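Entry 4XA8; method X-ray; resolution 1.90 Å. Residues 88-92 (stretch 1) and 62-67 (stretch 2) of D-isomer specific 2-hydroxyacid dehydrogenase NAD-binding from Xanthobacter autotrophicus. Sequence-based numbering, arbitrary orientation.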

# COMPACT_ATOMS: atom_id res chain seq x y z
N ASP A 88 16.23 30.62 -18.92
CA ASP A 88 17.25 31.46 -19.60
C ASP A 88 17.74 31.08 -21.02
O ASP A 88 18.11 31.98 -21.77
CB ASP A 88 18.49 31.65 -18.69
N ASP A 89 17.74 29.80 -21.38
CA ASP A 89 18.16 29.36 -22.74
C ASP A 89 17.01 28.83 -23.62
O ASP A 89 17.25 28.41 -24.76
CB ASP A 89 19.25 28.27 -22.66
CG ASP A 89 18.70 26.90 -22.20
OD1 ASP A 89 17.75 26.89 -21.39
OD2 ASP A 89 19.22 25.85 -22.64
N LEU A 90 15.78 28.82 -23.08
CA LEU A 90 14.62 28.27 -23.77
C LEU A 90 14.28 29.14 -24.97
O LEU A 90 14.17 30.35 -24.83
CB LEU A 90 13.41 28.21 -22.84
N PRO A 91 14.13 28.53 -26.17
CA PRO A 91 13.81 29.37 -27.32
C PRO A 91 12.33 29.77 -27.36
O PRO A 91 11.54 29.40 -26.49
CB PRO A 91 14.21 28.50 -28.52
CG PRO A 91 14.10 27.10 -28.03
CD PRO A 91 14.10 27.10 -26.52
N ASP A 92 11.98 30.55 -28.38
CA ASP A 92 10.64 31.11 -28.53
C ASP A 92 9.71 30.12 -29.27
O ASP A 92 9.29 30.38 -30.39
CB ASP A 92 10.75 32.44 -29.28
CG ASP A 92 9.48 33.20 -29.27
OD1 ASP A 92 8.55 32.80 -28.54
OD2 ASP A 92 9.40 34.21 -29.99
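Stretch 2 62-67: HGFFAR

Stretch 2 meets stretch 1 as one tight turn set against one carboxylate. Neither segment is a strand, and the helical part is a short 3-10 segment. Stretch 1 is irregular throughout, while stretch 2 begins as loop and enters a 3-10 segment at 65-67, so the contact is better read from individual residues than from a crossing of axes. The backbones come nearest at D89 and G63, whose CA atoms lie 5.7 Å apart, and the two stretches bury 220 Å² in all.

D89 is the organizing side chain. Its CA-to-CB bond points toward stretch 2, and chi1 of 73° (p) with chi2 of -33° carries the carboxylate to the start of the turn, where backbone amides gather. OD2 of D89 accepts a hydrogen bond from N of F65 at 2.9 Å, with an N-H...O angle of 147°. The amide N of F64 is also close to OD2 of D89, at 3.1 Å, but its angle is too poor for a hydrogen bond; of these two amides, only that of F65 makes the hydrogen bond.

The turn holds its own shape. N of A66 donates to O of G63 at 3.2 Å, and N of R67 to O of F64 at 3.1 Å, two i to i+3 bonds that tighten the chain just where D89 approaches. G63 opens the turn with phi/psi of 83/2, a conformation in which a CB would be jammed against the carbonyl O of H62. That clash within its own backbone by itself calls for glycine. The backbone of G63 also packs close to the acid, with its C 3.2 Å from OD2 of D89.

F65 joins the polar contact to an apolar one. Its CA-to-CB bond points toward stretch 1, and chi1 of -66° (m) with chi2 of -66° lays the ring beside the backbone that follows D89. CD2 of F65 comes within 4.2 Å of CA of L90, and CB of F65 lies 4.1 Å from CD of P91, whose ring has a C-gamma endo pucker. These neighbours approach the aromatic ring obliquely. F64 behaves differently: with chi1 of 178° (t) and chi2 of 77°, the end of its side chain leads away from stretch 1, and the residue as a whole is buried.

The rule to take from this contact is economical: an aspartate reaches the amide of a turn residue, and that same residue packs its side chain against the segment following the aspartate.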

# COMPACT_ATOMS: atom_id res chain seq x y z
N HIS A 62 22.01 23.15 -17.96
CA HIS A 62 22.05 24.59 -18.30
C HIS A 62 22.65 24.74 -19.71
O HIS A 62 23.67 24.13 -20.03
CB HIS A 62 22.89 25.36 -17.26
N GLY A 63 21.98 25.49 -20.59
CA GLY A 63 22.49 25.70 -21.95
C GLY A 63 22.14 24.59 -22.94
O GLY A 63 22.52 24.68 -24.09
N PHE A 64 21.39 23.57 -22.52
CA PHE A 64 21.09 22.44 -23.40
C PHE A 64 20.38 22.87 -24.70
O PHE A 64 20.74 22.43 -25.81
CB PHE A 64 20.26 21.41 -22.65
CG PHE A 64 19.86 20.22 -23.46
CD1 PHE A 64 20.77 19.20 -23.75
CD2 PHE A 64 18.56 20.08 -23.91
CE1 PHE A 64 20.37 18.07 -24.46
CE2 PHE A 64 18.16 18.95 -24.62
CZ PHE A 64 19.06 17.95 -24.88
N PHE A 65 19.39 23.73 -24.59
CA PHE A 65 18.60 24.04 -25.78
C PHE A 65 19.37 24.86 -26.79
O PHE A 65 18.97 24.89 -27.96
CB PHE A 65 17.31 24.79 -25.44
CG PHE A 65 16.34 23.98 -24.64
CD1 PHE A 65 15.73 22.86 -25.18
CD2 PHE A 65 16.03 24.36 -23.33
CE1 PHE A 65 14.84 22.12 -24.45
CE2 PHE A 65 15.13 23.61 -22.59
CZ PHE A 65 14.53 22.49 -23.15
N ALA A 66 20.47 25.49 -26.37
CA ALA A 66 21.24 26.32 -27.27
C ALA A 66 21.96 25.47 -28.29
O ALA A 66 22.47 25.99 -29.28
CB ALA A 66 22.25 27.18 -26.53
N ARG A 67 22.03 24.18 -28.04
CA ARG A 67 22.63 23.26 -28.99
C ARG A 67 21.83 23.12 -30.29
O ARG A 67 22.34 22.58 -31.26
CB ARG A 67 22.72 21.85 -28.39
CG ARG A 67 23.71 21.61 -27.26
CD ARG A 67 23.35 20.24 -26.68
NE ARG A 67 24.24 19.75 -25.63
CZ ARG A 67 25.37 19.07 -25.83
NH1 ARG A 67 25.80 18.82 -27.06
NH2 ARG A 67 26.10 18.67 -24.80